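Long-range contacts in GNAT family acetyltransferase (Mycobacterium smegmatis, PDB 6C30), which probably transfers the acetyl group of acetyl-CoA to an amino group of an acceptor substrate, as a RimJ-type N-acetyltransferase of the GNAT family: residues V32-A37 with W71-S76; A131-L135 with V165-V169. Numbering follows the deposited sequence.

The two contacts hold different elements of the same GNAT domain, on opposite sides of the chain's centre, with centres about 25 Å apart and nearest atoms about 12 Å apart. Contact 1 joins the loop after strand 25-31 to helix 71-83, contact 2 packs helix 130-143 against helix 160-169. Both are only partly buried, but contact 1 lies farther out, about 16 Å between its centre and that of the chain against about 10 Å, and the second subunit reaches its loop; no other chain touches contact 2. Their chemistry differs too: contact 1 combines an indole-to-backbone hydrogen bond with sulfur contacts, whereas contact 2 relies on apolar helix packing without any hydrogen bond across.

Contact 1 (V32-A37 with W71-S76); sequences VRMRDA and WPSICS
Start with W71, at the beginning of helix 71-83: with chi1 at 180° (t) and chi2 at -115° its indole reaches into the loop 32-37. W71 NE1 donates to R33 O at 2.9 Å, nearly straight at 167°. The loop leaves V32 and R33 extended (phi/psi -53/148 and -148/163), then M34 and R35 make a type I turn closed by D36 N to R33 O at 3.0 Å. D36, in rotamer m, folds back so that OD2 accepts R33 N at 3.0 Å; the same OD2 pairs with R30. In GNAT terms this links the first core strands to the helical region before strand 88-94, whose first helix is 37-46 and last 71-83. CA atoms come closest at A37-W71, 5.4 Å, and M34-P72, 6.0 Å. Around the indole, V32 CB meets W71 CZ2 at 4.0 Å near the ring plane, and A37 CB lies 3.6 Å from W71 CD1. M34 leaves its backbone away from the helix, yet chi1 m and chi2 m swing SD back, 3.9 Å from C75 CB and 4.1 Å from P72 CB, and chi3 t sets CE in contact 3.0 Å from S76 OG and 3.5 Å from P72 O; SD makes an oblique Met-aromatic approach to the five-membered ring of W71, 5.4 Å from its centroid. C75, chi1 t, puts SG 3.6 Å from R33 C and 4.1 Å from V32 CG2.

Contact 2 (A131-L135 with V165-V169); sequences ATAAL and VLAHV
Both segments are helical, and their axes come within 9.4 Å at a signed crossing angle of -54°, the N-to-C directions diverging by that same angle. The closest CA pair is T132-V165, 5.9 Å. T132, L135 and V165 give up the most surface. V165, chi1 t, directs CG1 at the other helix, where it meets A131 CB at 4.0 Å, T132 CG2 at 3.9 Å and L135 CD1 at 3.5 Å, so this one methyl packs against three residues of helix 130-143. T132 takes chi1 p; OG1 turns back to bond G129 O, which leaves CG2 to meet V165 and also H168 CD2 at 3.9 Å. One turn on from V165, V169 in rotamer m places CG1 3.8 Å from T132 CB and 3.6 Å from T132 O. L135, m then t, sets CD1 against both V165 and L166; although L166 starts out away from the partner helix, its m,t rotamer brings CD2 to 3.9 Å from L135 CD1. Y119 of strand 114-121 touches A131, L135 and V165, closing the packing on the sheet side. Helix 130-143 belongs to a beta-alpha-beta crossover joining parallel strands 114-121 and 150-155, and helix 160-169 follows strand 150-155; two helices packed so beside the sheet belong to the GNAT fold, and in relatives the glycine-rich turn before helix 130-143 receives the acetyl-CoA pyrophosphate, a probable role in this cofactor-free apo model.

Contact 1 (V32-A37 with W71-S76)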
# COMPACT_ATOMS: atom_id res chain seq x y z
N VAL A 32 5.61 -3.34 9.54
CA VAL A 32 5.26 -2.45 10.65
C VAL A 32 6.09 -1.18 10.59
O VAL A 32 7.25 -1.19 10.15
CB VAL A 32 5.48 -3.12 12.04
CG1 VAL A 32 4.51 -4.26 12.29
CG2 VAL A 32 6.92 -3.58 12.21
N ARG A 33 5.50 -0.07 11.03
CA ARG A 33 6.24 1.18 11.08
C ARG A 33 5.75 2.03 12.24
O ARG A 33 4.67 1.79 12.81
CB ARG A 33 6.13 1.93 9.76
CG ARG A 33 4.72 2.36 9.42
CD ARG A 33 4.65 2.93 7.99
NE ARG A 33 3.26 3.08 7.60
CZ ARG A 33 2.73 2.67 6.45
NH1 ARG A 33 3.46 2.06 5.52
NH2 ARG A 33 1.45 2.87 6.25
N MET A 34 6.55 3.03 12.62
CA MET A 34 6.23 3.84 13.79
C MET A 34 4.88 4.54 13.70
O MET A 34 4.19 4.68 14.71
CB MET A 34 7.34 4.87 14.06
CG MET A 34 8.68 4.25 14.40
SD MET A 34 8.59 3.35 15.96
CE MET A 34 10.16 2.52 15.97
N ARG A 35 4.49 4.98 12.51
CA ARG A 35 3.23 5.68 12.35
C ARG A 35 2.00 4.80 12.58
O ARG A 35 0.88 5.30 12.62
CB ARG A 35 3.15 6.32 10.96
CG ARG A 35 4.06 7.53 10.78
CD ARG A 35 3.22 8.78 10.59
NE ARG A 35 4.00 10.01 10.68
CZ ARG A 35 4.57 10.62 9.65
NH1 ARG A 35 4.48 10.09 8.43
NH2 ARG A 35 5.24 11.75 9.83
N ASP A 36 2.21 3.50 12.78
CA ASP A 36 1.10 2.62 13.11
C ASP A 36 0.61 2.75 14.54
O ASP A 36 -0.38 2.11 14.90
CB ASP A 36 1.48 1.16 12.85
CG ASP A 36 1.63 0.84 11.38
OD1 ASP A 36 0.87 1.42 10.56
OD2 ASP A 36 2.51 0.00 11.06
N ALA A 37 1.29 3.55 15.37
CA ALA A 37 0.96 3.59 16.80
C ALA A 37 -0.51 3.87 17.05
O ALA A 37 -1.15 3.19 17.86
CB ALA A 37 1.81 4.62 17.52
N TRP A 71 4.03 1.78 21.55
CA TRP A 71 4.34 1.21 20.24
C TRP A 71 5.80 1.39 19.80
O TRP A 71 6.38 0.45 19.27
CB TRP A 71 3.38 1.78 19.18
CG TRP A 71 3.64 1.25 17.80
CD1 TRP A 71 4.06 1.97 16.70
CD2 TRP A 71 3.50 -0.11 17.34
NE1 TRP A 71 4.17 1.16 15.61
CE2 TRP A 71 3.84 -0.13 15.97
CE3 TRP A 71 3.12 -1.31 17.96
CZ2 TRP A 71 3.81 -1.29 15.20
CZ3 TRP A 71 3.10 -2.47 17.20
CH2 TRP A 71 3.43 -2.45 15.84
N PRO A 72 6.42 2.58 20.02
CA PRO A 72 7.77 2.71 19.48
C PRO A 72 8.75 1.62 19.94
O PRO A 72 9.45 1.06 19.10
CB PRO A 72 8.20 4.10 19.97
CG PRO A 72 6.91 4.88 19.93
CD PRO A 72 5.91 3.88 20.51
N SER A 73 8.77 1.27 21.23
CA SER A 73 9.68 0.21 21.64
C SER A 73 9.30 -1.16 21.08
O SER A 73 10.17 -1.96 20.75
CB SER A 73 9.77 0.15 23.17
OG SER A 73 10.49 1.28 23.66
N ILE A 74 8.00 -1.42 20.95
CA ILE A 74 7.56 -2.69 20.38
C ILE A 74 7.95 -2.77 18.90
O ILE A 74 8.54 -3.76 18.44
CB ILE A 74 6.04 -2.86 20.57
CG1 ILE A 74 5.72 -3.03 22.06
CG2 ILE A 74 5.52 -4.03 19.75
CD1 ILE A 74 4.25 -2.96 22.39
N CYS A 75 7.65 -1.70 18.17
CA CYS A 75 7.97 -1.65 16.76
C CYS A 75 9.49 -1.74 16.54
O CYS A 75 9.95 -2.46 15.66
CB CYS A 75 7.40 -0.36 16.17
SG CYS A 75 7.58 -0.22 14.39
N SER A 76 10.25 -1.00 17.34
CA SER A 76 11.71 -1.06 17.22
C SER A 76 12.23 -2.48 17.47
O SER A 76 13.12 -2.95 16.75
CB SER A 76 12.38 -0.07 18.18
OG SER A 76 12.31 1.26 17.69

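Contact 2 (A131-L135 with V165-V169)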
# COMPACT_ATOMS: atom_id res chain seq x y z
N ALA A 131 -8.04 -12.78 7.30
CA ALA A 131 -7.00 -13.60 7.93
C ALA A 131 -6.52 -14.71 7.00
O ALA A 131 -5.33 -14.97 6.93
CB ALA A 131 -7.50 -14.18 9.23
N THR A 132 -7.43 -15.37 6.29
CA THR A 132 -7.00 -16.42 5.37
C THR A 132 -6.13 -15.83 4.25
O THR A 132 -5.12 -16.42 3.88
CB THR A 132 -8.18 -17.19 4.77
OG1 THR A 132 -9.10 -16.27 4.17
CG2 THR A 132 -8.89 -18.00 5.85
N ALA A 133 -6.50 -14.65 3.75
CA ALA A 133 -5.68 -14.00 2.74
C ALA A 133 -4.30 -13.62 3.26
O ALA A 133 -3.29 -13.79 2.57
CB ALA A 133 -6.38 -12.76 2.19
N ALA A 134 -4.26 -13.11 4.49
CA ALA A 134 -2.99 -12.73 5.10
C ALA A 134 -2.07 -13.93 5.29
O ALA A 134 -0.88 -13.87 4.97
CB ALA A 134 -3.23 -12.02 6.43
N LEU A 135 -2.63 -15.02 5.80
CA LEU A 135 -1.85 -16.24 5.95
C LEU A 135 -1.36 -16.78 4.61
O LEU A 135 -0.22 -17.23 4.48
CB LEU A 135 -2.68 -17.31 6.68
CG LEU A 135 -2.91 -17.03 8.16
CD1 LEU A 135 -4.00 -17.94 8.67
CD2 LEU A 135 -1.64 -17.27 8.96
N VAL A 165 -9.65 -21.05 10.43
CA VAL A 165 -8.87 -20.21 9.52
C VAL A 165 -7.61 -20.94 9.05
O VAL A 165 -7.31 -21.00 7.86
CB VAL A 165 -8.51 -18.86 10.19
CG1 VAL A 165 -7.41 -18.14 9.44
CG2 VAL A 165 -9.74 -17.97 10.30
N LEU A 166 -6.87 -21.51 10.01
CA LEU A 166 -5.63 -22.21 9.70
C LEU A 166 -5.88 -23.46 8.84
O LEU A 166 -5.14 -23.71 7.88
CB LEU A 166 -4.91 -22.58 11.00
CG LEU A 166 -4.34 -21.39 11.78
CD1 LEU A 166 -4.07 -21.76 13.23
CD2 LEU A 166 -3.07 -20.86 11.11
N ALA A 167 -6.91 -24.23 9.18
CA ALA A 167 -7.23 -25.42 8.41
C ALA A 167 -7.63 -25.04 6.99
O ALA A 167 -7.29 -25.73 6.03
CB ALA A 167 -8.33 -26.22 9.08
N HIS A 168 -8.35 -23.93 6.86
CA HIS A 168 -8.85 -23.52 5.56
C HIS A 168 -7.74 -23.34 4.53
O HIS A 168 -7.88 -23.78 3.39
CB HIS A 168 -9.66 -22.22 5.67
CG HIS A 168 -10.22 -21.75 4.37
ND1 HIS A 168 -11.45 -22.16 3.91
CD2 HIS A 168 -9.71 -20.94 3.42
CE1 HIS A 168 -11.68 -21.60 2.73
NE2 HIS A 168 -10.64 -20.86 2.41
N VAL A 169 -6.63 -22.72 4.92
CA VAL A 169 -5.58 -22.45 3.95
C VAL A 169 -4.61 -23.62 3.74
O VAL A 169 -3.79 -23.56 2.83
CB VAL A 169 -4.76 -21.18 4.32
CG1 VAL A 169 -5.68 -19.98 4.38
CG2 VAL A 169 -4.01 -21.35 5.64